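Local coordinates for protein (R)-S-adenosyl-L-methionine hydrolase (Thermus thermophilus, PDB 2CW5) that hydrolyses S-adenosyl-L-methionine to adenosine and L-methionine as a homotrimer, without chlorinase or fluorinase activity, at residues G90-L95 with T162-P167; A194-F199 with V209-G214; V200-R205 with E248-R253. All coordinates share one frame; numbering follows the deposited sequence.

Contact 1 of 3, residues G90-L95 with T162-P167; sequences GPDNGL and TLARLP
Asp92 reaches the 162-167 loop through its carboxylate, and OD1 takes the backbone N of Ala164 at 2.8 Å in a nearly straight bond (171° at the hydrogen). The amide meets OD1 on its syn side, 27° out of the carboxylate plane. With CG anti to the backbone N (chi1 -173°), the acid crosses Leu163 at about a right angle, and Asp92 OD1 lies 3.6 Å from Leu163 CD2. OD2 is held by a salt bridge to Arg78, whose NH2 also bonds Thr162 OG1, so both carboxylate oxygens are engaged.

The close packing centres on Gly94, where the CA atoms of Gly94 and Arg165 are 4.0 Å apart and Gly94 O lies 3.5 Å from Leu166 CG. A side chain at Gly94 would run into that CG, and its backbone angles independently call for glycine. Gly94 is the middle residue of an Asx turn, in which Asn93 OD1 accepts from Leu95 N at 3.1 Å, while Asn93 ND2 bonds the O of Val69, the residue before Asp70, which is probably important for activity. Thr97 OG1 bonds both Gly94 O and Leu166 N.

Elsewhere the fit is looser. A water bridges the two backbones, accepting from Gly94 N and donating to Ala164 O at 2.8 Å from that oxygen. Arg165 starts away from the 90-95 loop and is exposed, as is Thr162.

Contact 2 of 3, residues A194-F199 with V209-G214; sequences APVGGF and VRRTFG
Val209 packing against Ala194 and the turn Pro195 to Gly198 is a surface contact in the C-terminal domain, at the open end of the hairpin made by strands 199-202 and 205-208. One backbone bond carries the pairing past the strand ends: Val209 N donates to Gly198 O at 3.0 Å and 169°. Pairing then gives way, because Gly198 N turns back to Pro195 O at 3.0 Å and closes a type II turn, with Gly197 at the positive phi that suits glycine. Val209 O instead accepts from NH1 of the adjacent Arg210 at 2.7 Å, in the guanidinium plane.

The valine meets the turn with three carbons. Val209 CB is 3.3 Å from Pro195 O, and Val209 CG1, anti to the backbone N (chi1 179°), touches Ala194 CB at 3.6 Å, while Val209 CG2 lies 3.7 Å from Gly198 O. An alanine here would probably open a gap beside Ala194 CB and strip away the CG2 contact with Gly198 O.

Farther out, the extended chain of Arg211 brings the edge of its guanidinium to Val196 CG1; Arg211 NE is modelled 3.1 Å from that methyl, a spacing to be read cautiously on an exposed side chain. Val209 also packs on Ala223 of strand 221-225, to which Arg210 is bonded through the backbone, while Phe199 pairs with Leu255 beyond strand 251-254.

Contact 3 of 3, residues V200-R205 with E248-R253; sequences VEVGGR and EGMPVR
The side chains of Glu201 and Arg253 run alongside each other in one direction from neighbouring antiparallel strands of the C-terminal domain's beta sheet. The axes of segments 200-202 and 251-253 come within 4.8 Å at 160° between their directions, and the two residues form a hydrogen-bonded pair: Glu201 N to Arg253 O at 2.8 Å and Arg253 N to Glu201 O at 3.0 Å.

The same pair is joined through its side chains. The Glu201 chain is stretched out past CG, whereas Arg253 bends at chi3 (43°), which swings NE out of the line of the chain. The guanidinium presents its edge, and Arg253 NH2 reaches Glu201 OE2 at 2.6 Å in a salt bridge. Carboxylate and guanidinium planes stand 84° apart, so the two groups do not form a coplanar, two-pronged bridge, and the hydrogen bond within it is weak because it is strongly bent at the hydrogen.

On the other face, the side chains of Val202 and Val252 also keep to a common direction, with their CG2 methyls 4.0 Å apart, and both rest on Val178 of strand 175-181. Val200 crosses Val252 obliquely, but the modelled spacing of their methyls is too short to be trusted.

Past Val202 the chain reverses in a type I' turn through Gly203 and Gly204. There the selenium of Met250, modelled as selenomethionine, lies 3.8 Å from Gly203 CA, and a water accepts from Gly203 N at 2.8 Å while donating to Pro251 O at 2.7 Å.

How the contacts relate
Contacts 2 and 3 belong to one unit: their segments adjoin at Phe199-Val200 and alternate along the chain, with centres 16 Å apart. Contact 2 lies at the open end of the hairpin of strands 199-202 and 205-208, whose tight turn belongs to contact 3. Contact 1 comes earlier in the chain, its centre 26 Å from that of contact 3 and 34 Å from that of contact 2; the nearest atoms of contacts 1 and 3 are still about 8 Å apart. The Asn93 side chain is about 4 Å from that of Asp70, while the side chains of Ala194 and Val200 are about 8 and 9 Å from that of Glu232, which by similarity probably binds S-adenosyl-L-methionine.

Contact 1 of 3, residues G90-L95 with T162-P167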
ATOM      1  N   GLY C  90      -9.654 -18.994   3.083  1.00 21.39           N
ATOM      2  CA  GLY C  90      -8.650 -18.874   2.051  1.00 20.91           C
ATOM      3  C   GLY C  90      -8.471 -20.180   1.305  1.00 21.13           C
ATOM      4  O   GLY C  90      -9.227 -21.126   1.523  1.00 19.44           O
ATOM      5  N   PRO C  91      -7.481 -20.252   0.405  1.00 21.74           N
ATOM      6  CA  PRO C  91      -7.190 -21.448  -0.391  1.00 23.59           C
ATOM      7  C   PRO C  91      -6.637 -22.601   0.438  1.00 22.90           C
ATOM      8  O   PRO C  91      -5.868 -22.400   1.377  1.00 21.71           O
ATOM      9  CB  PRO C  91      -6.182 -20.940  -1.413  1.00 24.54           C
ATOM     10  CG  PRO C  91      -5.434 -19.894  -0.626  1.00 21.93           C
ATOM     11  CD  PRO C  91      -6.565 -19.155   0.052  1.00 21.34           C
ATOM     12  N   ASP C  92      -7.056 -23.811   0.086  1.00 23.62           N
ATOM     13  CA  ASP C  92      -6.610 -25.015   0.774  1.00 24.55           C
ATOM     14  C   ASP C  92      -5.303 -25.449   0.120  1.00 24.26           C
ATOM     15  O   ASP C  92      -5.242 -26.461  -0.584  1.00 24.79           O
ATOM     16  CB  ASP C  92      -7.678 -26.107   0.641  1.00 25.03           C
ATOM     17  CG  ASP C  92      -7.376 -27.337   1.479  1.00 27.75           C
ATOM     18  OD1 ASP C  92      -6.635 -27.229   2.478  1.00 25.82           O
ATOM     19  OD2 ASP C  92      -7.904 -28.419   1.143  1.00 27.93           O
ATOM     20  N   ASN C  93      -4.256 -24.662   0.350  1.00 21.25           N
ATOM     21  CA  ASN C  93      -2.953 -24.942  -0.226  1.00 20.37           C
ATOM     22  C   ASN C  93      -1.827 -24.913   0.804  1.00 20.97           C
ATOM     23  O   ASN C  93      -0.653 -24.808   0.444  1.00 21.03           O
ATOM     24  CB  ASN C  93      -2.651 -23.946  -1.354  1.00 21.27           C
ATOM     25  CG  ASN C  93      -2.668 -22.498  -0.886  1.00 22.15           C
ATOM     26  OD1 ASN C  93      -2.721 -22.214   0.316  1.00 20.15           O
ATOM     27  ND2 ASN C  93      -2.612 -21.568  -1.843  1.00 20.72           N
ATOM     28  N   GLY C  94      -2.185 -24.994   2.081  1.00 19.06           N
ATOM     29  CA  GLY C  94      -1.173 -25.004   3.124  1.00 19.78           C
ATOM     30  C   GLY C  94      -0.794 -23.641   3.671  1.00 19.32           C
ATOM     31  O   GLY C  94       0.041 -23.541   4.570  1.00 18.22           O
ATOM     32  N   LEU C  95      -1.400 -22.596   3.119  1.00 17.96           N
ATOM     33  CA  LEU C  95      -1.152 -21.227   3.555  1.00 18.84           C
ATOM     34  C   LEU C  95      -1.275 -21.079   5.081  1.00 18.77           C
ATOM     35  O   LEU C  95      -0.486 -20.372   5.716  1.00 19.08           O
ATOM     36  CB  LEU C  95      -2.156 -20.296   2.868  1.00 20.30           C
ATOM     37  CG  LEU C  95      -2.286 -18.841   3.337  1.00 23.79           C
ATOM     38  CD1 LEU C  95      -0.946 -18.144   3.228  1.00 23.84           C
ATOM     39  CD2 LEU C  95      -3.324 -18.125   2.485  1.00 24.44           C
ATOM     40  N   THR C 162      -8.518 -33.631   5.728  1.00 33.68           N
ATOM     41  CA  THR C 162      -8.305 -33.492   4.289  1.00 32.59           C
ATOM     42  C   THR C 162      -7.648 -32.155   3.930  1.00 31.49           C
ATOM     43  O   THR C 162      -7.237 -31.948   2.790  1.00 31.88           O
ATOM     44  CB  THR C 162      -9.629 -33.614   3.496  1.00 34.47           C
ATOM     45  OG1 THR C 162     -10.459 -32.472   3.751  1.00 34.77           O
ATOM     46  CG2 THR C 162     -10.376 -34.884   3.902  1.00 35.09           C
ATOM     47  N   LEU C 163      -7.549 -31.248   4.900  1.00 30.03           N
ATOM     48  CA  LEU C 163      -6.929 -29.946   4.647  1.00 28.95           C
ATOM     49  C   LEU C 163      -5.448 -30.099   4.306  1.00 28.05           C
ATOM     50  O   LEU C 163      -4.757 -30.951   4.859  1.00 29.78           O
ATOM     51  CB  LEU C 163      -7.097 -29.028   5.865  1.00 27.68           C
ATOM     52  CG  LEU C 163      -8.543 -28.608   6.165  1.00 27.53           C
ATOM     53  CD1 LEU C 163      -8.591 -27.783   7.443  1.00 25.97           C
ATOM     54  CD2 LEU C 163      -9.099 -27.802   4.992  1.00 27.33           C
ATOM     55  N   ALA C 164      -4.963 -29.269   3.390  1.00 26.33           N
ATOM     56  CA  ALA C 164      -3.569 -29.331   2.971  1.00 25.50           C
ATOM     57  C   ALA C 164      -2.635 -28.609   3.938  1.00 25.85           C
ATOM     58  O   ALA C 164      -3.014 -27.627   4.573  1.00 23.44           O
ATOM     59  CB  ALA C 164      -3.425 -28.745   1.576  1.00 25.24           C
ATOM     60  N   ARG C 165      -1.412 -29.112   4.053  1.00 25.09           N
ATOM     61  CA  ARG C 165      -0.418 -28.505   4.927  1.00 27.17           C
ATOM     62  C   ARG C 165       0.928 -28.531   4.224  1.00 27.38           C
ATOM     63  O   ARG C 165       1.218 -29.452   3.464  1.00 27.02           O
ATOM     64  CB  ARG C 165      -0.320 -29.266   6.260  1.00 27.06           C
ATOM     65  CG  ARG C 165      -1.395 -28.905   7.301  1.00 26.95           C
ATOM     66  CD  ARG C 165      -1.173 -29.681   8.602  1.00 29.98           C
ATOM     67  NE  ARG C 165      -1.969 -29.190   9.735  1.00 30.72           N
ATOM     68  CZ  ARG C 165      -3.288 -29.328   9.859  1.00 31.98           C
ATOM     69  NH1 ARG C 165      -3.996 -29.942   8.919  1.00 30.73           N
ATOM     70  NH2 ARG C 165      -3.901 -28.855  10.936  1.00 31.77           N
ATOM     71  N   LEU C 166       1.743 -27.511   4.462  1.00 25.57           N
ATOM     72  CA  LEU C 166       3.066 -27.464   3.858  1.00 28.22           C
ATOM     73  C   LEU C 166       3.981 -28.277   4.767  1.00 28.47           C
ATOM     74  O   LEU C 166       3.694 -28.431   5.956  1.00 29.24           O
ATOM     75  CB  LEU C 166       3.581 -26.027   3.783  1.00 27.69           C
ATOM     76  CG  LEU C 166       2.781 -25.008   2.969  1.00 29.16           C
ATOM     77  CD1 LEU C 166       3.426 -23.649   3.116  1.00 28.83           C
ATOM     78  CD2 LEU C 166       2.729 -25.421   1.506  1.00 29.19           C
ATOM     79  N   PRO C 167       5.088 -28.811   4.221  1.00 28.84           N
ATOM     80  CA  PRO C 167       6.053 -29.610   4.988  1.00 30.17           C
ATOM     81  C   PRO C 167       6.970 -28.736   5.852  1.00 29.97           C
ATOM     82  O   PRO C 167       8.192 -28.719   5.671  1.00 30.96           O
ATOM     83  CB  PRO C 167       6.818 -30.353   3.893  1.00 30.28           C
ATOM     84  CG  PRO C 167       6.864 -29.342   2.797  1.00 30.33           C
ATOM     85  CD  PRO C 167       5.442 -28.803   2.787  1.00 29.97           C
TER
HETATM   86  O   HOH W   1      -4.837 -25.819   3.546  1.00 25.22           O

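Contact 2 of 3, residues A194-F199 with V209-G214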
ATOM      1  N   ALA C 194      18.066 -20.647  20.116  1.00 38.46           N
ATOM      2  CA  ALA C 194      19.261 -19.952  19.663  1.00 40.54           C
ATOM      3  C   ALA C 194      20.200 -19.853  20.859  1.00 41.83           C
ATOM      4  O   ALA C 194      20.220 -18.846  21.561  1.00 40.47           O
ATOM      5  CB  ALA C 194      18.895 -18.559  19.156  1.00 42.62           C
ATOM      6  N   PRO C 195      20.998 -20.906  21.095  1.00 43.87           N
ATOM      7  CA  PRO C 195      21.951 -20.978  22.206  1.00 45.59           C
ATOM      8  C   PRO C 195      22.908 -19.798  22.318  1.00 46.29           C
ATOM      9  O   PRO C 195      23.579 -19.425  21.356  1.00 45.91           O
ATOM     10  CB  PRO C 195      22.674 -22.301  21.951  1.00 45.87           C
ATOM     11  CG  PRO C 195      22.650 -22.410  20.461  1.00 46.50           C
ATOM     12  CD  PRO C 195      21.228 -22.009  20.143  1.00 45.10           C
ATOM     13  N   VAL C 196      22.955 -19.216  23.512  1.00 48.49           N
ATOM     14  CA  VAL C 196      23.824 -18.082  23.796  1.00 49.64           C
ATOM     15  C   VAL C 196      25.290 -18.445  23.567  1.00 49.04           C
ATOM     16  O   VAL C 196      25.766 -19.477  24.043  1.00 48.84           O
ATOM     17  CB  VAL C 196      23.650 -17.607  25.259  1.00 50.82           C
ATOM     18  CG1 VAL C 196      22.272 -16.989  25.443  1.00 51.38           C
ATOM     19  CG2 VAL C 196      23.824 -18.783  26.213  1.00 50.44           C
ATOM     20  N   GLY C 197      25.993 -17.595  22.825  1.00 49.47           N
ATOM     21  CA  GLY C 197      27.398 -17.838  22.545  1.00 49.22           C
ATOM     22  C   GLY C 197      27.656 -18.962  21.558  1.00 49.05           C
ATOM     23  O   GLY C 197      28.805 -19.235  21.210  1.00 50.08           O
ATOM     24  N   GLY C 198      26.590 -19.616  21.106  1.00 48.62           N
ATOM     25  CA  GLY C 198      26.738 -20.709  20.160  1.00 47.13           C
ATOM     26  C   GLY C 198      26.899 -20.245  18.723  1.00 45.98           C
ATOM     27  O   GLY C 198      27.030 -19.049  18.455  1.00 45.72           O
ATOM     28  N   PHE C 199      26.887 -21.197  17.795  1.00 44.45           N
ATOM     29  CA  PHE C 199      27.035 -20.901  16.374  1.00 42.97           C
ATOM     30  C   PHE C 199      26.017 -21.681  15.549  1.00 40.99           C
ATOM     31  O   PHE C 199      25.667 -22.814  15.876  1.00 40.01           O
ATOM     32  CB  PHE C 199      28.442 -21.272  15.898  1.00 45.27           C
ATOM     33  CG  PHE C 199      29.519 -20.353  16.396  1.00 48.11           C
ATOM     34  CD1 PHE C 199      29.681 -19.088  15.843  1.00 48.93           C
ATOM     35  CD2 PHE C 199      30.373 -20.751  17.420  1.00 49.44           C
ATOM     36  CE1 PHE C 199      30.682 -18.232  16.301  1.00 50.80           C
ATOM     37  CE2 PHE C 199      31.373 -19.904  17.884  1.00 49.96           C
ATOM     38  CZ  PHE C 199      31.528 -18.642  17.324  1.00 50.52           C
ATOM     39  N   VAL C 209      25.581 -16.717  17.358  1.00 41.86           N
ATOM     40  CA  VAL C 209      24.281 -16.394  17.918  1.00 44.15           C
ATOM     41  C   VAL C 209      24.503 -15.355  19.010  1.00 46.90           C
ATOM     42  O   VAL C 209      25.403 -15.504  19.834  1.00 46.72           O
ATOM     43  CB  VAL C 209      23.616 -17.639  18.529  1.00 43.18           C
ATOM     44  CG1 VAL C 209      22.271 -17.269  19.128  1.00 41.81           C
ATOM     45  CG2 VAL C 209      23.454 -18.712  17.466  1.00 43.69           C
ATOM     46  N   ARG C 210      23.689 -14.307  19.011  1.00 50.04           N
ATOM     47  CA  ARG C 210      23.817 -13.247  20.002  1.00 54.43           C
ATOM     48  C   ARG C 210      22.459 -12.729  20.463  1.00 56.62           C
ATOM     49  O   ARG C 210      21.426 -13.071  19.889  1.00 56.79           O
ATOM     50  CB  ARG C 210      24.638 -12.089  19.424  1.00 55.88           C
ATOM     51  CG  ARG C 210      26.115 -12.403  19.224  1.00 58.73           C
ATOM     52  CD  ARG C 210      26.827 -12.570  20.563  1.00 61.48           C
ATOM     53  NE  ARG C 210      28.264 -12.797  20.414  1.00 63.00           N
ATOM     54  CZ  ARG C 210      28.806 -13.911  19.933  1.00 63.65           C
ATOM     55  NH1 ARG C 210      28.033 -14.917  19.549  1.00 64.35           N
ATOM     56  NH2 ARG C 210      30.124 -14.021  19.839  1.00 63.80           N
ATOM     57  N   ARG C 211      22.472 -11.909  21.510  1.00 58.87           N
ATOM     58  CA  ARG C 211      21.248 -11.331  22.048  1.00 61.43           C
ATOM     59  C   ARG C 211      21.219  -9.837  21.754  1.00 62.42           C
ATOM     60  O   ARG C 211      20.186  -9.287  21.372  1.00 62.58           O
ATOM     61  CB  ARG C 211      21.163 -11.552  23.560  1.00 62.57           C
ATOM     62  CG  ARG C 211      21.095 -13.009  23.982  1.00 64.63           C
ATOM     63  CD  ARG C 211      20.658 -13.122  25.435  1.00 67.13           C
ATOM     64  NE  ARG C 211      20.494 -14.508  25.858  1.00 68.70           N
ATOM     65  CZ  ARG C 211      19.927 -14.879  27.002  1.00 69.62           C
ATOM     66  NH1 ARG C 211      19.464 -13.965  27.844  1.00 68.91           N
ATOM     67  NH2 ARG C 211      19.823 -16.168  27.304  1.00 70.20           N
ATOM     68  N   THR C 212      22.364  -9.188  21.942  1.00 63.14           N
ATOM     69  CA  THR C 212      22.488  -7.758  21.690  1.00 63.99           C
ATOM     70  C   THR C 212      23.401  -7.526  20.490  1.00 64.38           C
ATOM     71  O   THR C 212      24.326  -8.299  20.245  1.00 64.09           O
ATOM     72  CB  THR C 212      23.065  -7.021  22.915  1.00 63.94           C
ATOM     73  OG1 THR C 212      23.169  -5.623  22.624  1.00 64.39           O
ATOM     74  CG2 THR C 212      24.440  -7.570  23.272  1.00 64.28           C
ATOM     75  N   PHE C 213      23.137  -6.457  19.746  1.00 65.26           N
ATOM     76  CA  PHE C 213      23.931  -6.145  18.565  1.00 66.21           C
ATOM     77  C   PHE C 213      24.684  -4.833  18.721  1.00 66.50           C
ATOM     78  O   PHE C 213      24.096  -3.794  19.028  1.00 67.47           O
ATOM     79  CB  PHE C 213      23.023  -6.081  17.337  1.00 66.65           C
ATOM     80  CG  PHE C 213      22.067  -7.233  17.240  1.00 67.81           C
ATOM     81  CD1 PHE C 213      22.538  -8.542  17.207  1.00 67.91           C
ATOM     82  CD2 PHE C 213      20.695  -7.012  17.206  1.00 68.38           C
ATOM     83  CE1 PHE C 213      21.657  -9.615  17.145  1.00 68.38           C
ATOM     84  CE2 PHE C 213      19.803  -8.079  17.144  1.00 69.04           C
ATOM     85  CZ  PHE C 213      20.285  -9.383  17.113  1.00 68.56           C
ATOM     86  N   GLY C 214      25.993  -4.890  18.501  1.00 66.36           N
ATOM     87  CA  GLY C 214      26.820  -3.706  18.622  1.00 66.29           C
ATOM     88  C   GLY C 214      28.283  -4.082  18.727  1.00 66.42           C
ATOM     89  O   GLY C 214      29.073  -3.652  17.860  1.00 66.77           O
TER

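Contact 3 of 3, residues V200-R205 with E248-R253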
ATOM      1  N   VAL C 200      25.541 -21.063  14.477  1.00 37.99           N
ATOM      2  CA  VAL C 200      24.583 -21.714  13.601  1.00 37.95           C
ATOM      3  C   VAL C 200      25.214 -21.785  12.213  1.00 36.61           C
ATOM      4  O   VAL C 200      25.794 -20.811  11.734  1.00 36.71           O
ATOM      5  CB  VAL C 200      23.242 -20.934  13.557  1.00 38.68           C
ATOM      6  CG1 VAL C 200      23.447 -19.550  12.961  1.00 38.43           C
ATOM      7  CG2 VAL C 200      22.219 -21.713  12.769  1.00 40.43           C
ATOM      8  N   GLU C 201      25.127 -22.949  11.584  1.00 34.06           N
ATOM      9  CA  GLU C 201      25.703 -23.135  10.266  1.00 33.24           C
ATOM     10  C   GLU C 201      24.640 -23.154   9.177  1.00 31.71           C
ATOM     11  O   GLU C 201      23.691 -23.939   9.227  1.00 29.38           O
ATOM     12  CB  GLU C 201      26.516 -24.429  10.229  1.00 35.09           C
ATOM     13  CG  GLU C 201      27.143 -24.728   8.878  1.00 40.29           C
ATOM     14  CD  GLU C 201      28.078 -25.919   8.920  1.00 43.16           C
ATOM     15  OE1 GLU C 201      29.136 -25.826   9.583  1.00 45.68           O
ATOM     16  OE2 GLU C 201      27.752 -26.950   8.293  1.00 43.96           O
ATOM     17  N   VAL C 202      24.805 -22.273   8.199  1.00 30.84           N
ATOM     18  CA  VAL C 202      23.880 -22.177   7.077  1.00 31.55           C
ATOM     19  C   VAL C 202      24.621 -21.649   5.848  1.00 31.81           C
ATOM     20  O   VAL C 202      25.415 -20.715   5.949  1.00 31.90           O
ATOM     21  CB  VAL C 202      22.691 -21.240   7.408  1.00 32.04           C
ATOM     22  CG1 VAL C 202      23.192 -19.850   7.752  1.00 31.54           C
ATOM     23  CG2 VAL C 202      21.725 -21.181   6.226  1.00 31.65           C
ATOM     24  N   GLY C 203      24.369 -22.266   4.697  1.00 31.24           N
ATOM     25  CA  GLY C 203      25.014 -21.838   3.467  1.00 32.10           C
ATOM     26  C   GLY C 203      26.522 -21.995   3.479  1.00 32.69           C
ATOM     27  O   GLY C 203      27.234 -21.279   2.774  1.00 32.40           O
ATOM     28  N   GLY C 204      27.009 -22.937   4.281  1.00 33.07           N
ATOM     29  CA  GLY C 204      28.438 -23.171   4.370  1.00 34.09           C
ATOM     30  C   GLY C 204      29.148 -22.193   5.287  1.00 35.82           C
ATOM     31  O   GLY C 204      30.374 -22.194   5.364  1.00 34.73           O
ATOM     32  N   ARG C 205      28.382 -21.361   5.989  1.00 36.24           N
ATOM     33  CA  ARG C 205      28.958 -20.374   6.897  1.00 38.84           C
ATOM     34  C   ARG C 205      28.635 -20.650   8.364  1.00 39.70           C
ATOM     35  O   ARG C 205      27.623 -21.278   8.688  1.00 39.19           O
ATOM     36  CB  ARG C 205      28.445 -18.974   6.551  1.00 40.65           C
ATOM     37  CG  ARG C 205      28.716 -18.509   5.132  1.00 44.07           C
ATOM     38  CD  ARG C 205      28.085 -17.145   4.914  1.00 45.23           C
ATOM     39  NE  ARG C 205      28.225 -16.657   3.546  1.00 46.99           N
ATOM     40  CZ  ARG C 205      29.380 -16.325   2.981  1.00 47.85           C
ATOM     41  NH1 ARG C 205      30.510 -16.430   3.666  1.00 49.14           N
ATOM     42  NH2 ARG C 205      29.401 -15.877   1.733  1.00 48.68           N
ATOM     43  N   GLU C 248      15.412 -20.445   0.508  1.00 28.57           N
ATOM     44  CA  GLU C 248      14.472 -21.212   1.319  1.00 27.92           C
ATOM     45  C   GLU C 248      14.754 -22.703   1.187  1.00 27.82           C
ATOM     46  O   GLU C 248      15.113 -23.184   0.105  1.00 23.01           O
ATOM     47  CB  GLU C 248      13.029 -20.928   0.887  1.00 31.24           C
ATOM     48  CG  GLU C 248      12.591 -19.490   1.108  1.00 34.90           C
ATOM     49  CD  GLU C 248      12.785 -18.614  -0.120  1.00 39.28           C
ATOM     50  OE1 GLU C 248      13.806 -18.778  -0.830  1.00 40.49           O
ATOM     51  OE2 GLU C 248      11.914 -17.752  -0.367  1.00 37.63           O
ATOM     52  N   GLY C 249      14.590 -23.428   2.292  1.00 25.97           N
ATOM     53  CA  GLY C 249      14.824 -24.861   2.287  1.00 26.07           C
ATOM     54  C   GLY C 249      16.246 -25.223   2.654  1.00 26.82           C
ATOM     55  O   GLY C 249      16.537 -26.367   2.998  1.00 26.75           O
HETATM   56  N   MSE C 250      17.139 -24.245   2.585  1.00 25.33           N
HETATM   57  CA  MSE C 250      18.534 -24.470   2.911  1.00 26.98           C
HETATM   58  C   MSE C 250      18.633 -24.951   4.356  1.00 27.35           C
HETATM   59  O   MSE C 250      18.035 -24.365   5.257  1.00 27.26           O
HETATM   60  CB  MSE C 250      19.307 -23.169   2.728  1.00 29.81           C
HETATM   61  CG  MSE C 250      20.778 -23.321   2.470  1.00 34.35           C
HETATM   62 SE   MSE C 250      21.500 -21.615   1.910  1.00 37.22          SE
HETATM   63  CE  MSE C 250      20.963 -21.664   0.057  1.00 36.25           C
ATOM     64  N   PRO C 251      19.382 -26.037   4.595  1.00 27.65           N
ATOM     65  CA  PRO C 251      19.489 -26.514   5.975  1.00 28.02           C
ATOM     66  C   PRO C 251      20.231 -25.567   6.916  1.00 28.91           C
ATOM     67  O   PRO C 251      21.142 -24.835   6.511  1.00 26.45           O
ATOM     68  CB  PRO C 251      20.179 -27.872   5.826  1.00 29.94           C
ATOM     69  CG  PRO C 251      20.967 -27.726   4.561  1.00 31.26           C
ATOM     70  CD  PRO C 251      20.023 -26.975   3.656  1.00 27.43           C
ATOM     71  N   VAL C 252      19.797 -25.580   8.170  1.00 26.88           N
ATOM     72  CA  VAL C 252      20.375 -24.762   9.227  1.00 29.28           C
ATOM     73  C   VAL C 252      20.699 -25.741  10.346  1.00 31.05           C
ATOM     74  O   VAL C 252      19.845 -26.528  10.753  1.00 29.89           O
ATOM     75  CB  VAL C 252      19.363 -23.709   9.724  1.00 29.14           C
ATOM     76  CG1 VAL C 252      19.967 -22.894  10.854  1.00 30.46           C
ATOM     77  CG2 VAL C 252      18.963 -22.793   8.569  1.00 28.18           C
ATOM     78  N   ARG C 253      21.932 -25.699  10.836  1.00 31.76           N
ATOM     79  CA  ARG C 253      22.356 -26.622  11.879  1.00 34.51           C
ATOM     80  C   ARG C 253      23.041 -25.948  13.064  1.00 35.87           C
ATOM     81  O   ARG C 253      23.997 -25.193  12.894  1.00 33.91           O
ATOM     82  CB  ARG C 253      23.282 -27.671  11.250  1.00 36.53           C
ATOM     83  CG  ARG C 253      24.114 -28.499  12.211  1.00 41.01           C
ATOM     84  CD  ARG C 253      24.868 -29.574  11.435  1.00 44.79           C
ATOM     85  NE  ARG C 253      25.434 -29.031  10.201  1.00 49.32           N
ATOM     86  CZ  ARG C 253      25.943 -29.765   9.215  1.00 51.89           C
ATOM     87  NH1 ARG C 253      25.968 -31.089   9.306  1.00 53.24           N
ATOM     88  NH2 ARG C 253      26.418 -29.170   8.127  1.00 52.63           N
TER
HETATM   89  O   HOH W   2      22.795 -24.622   4.391  1.00 30.04           O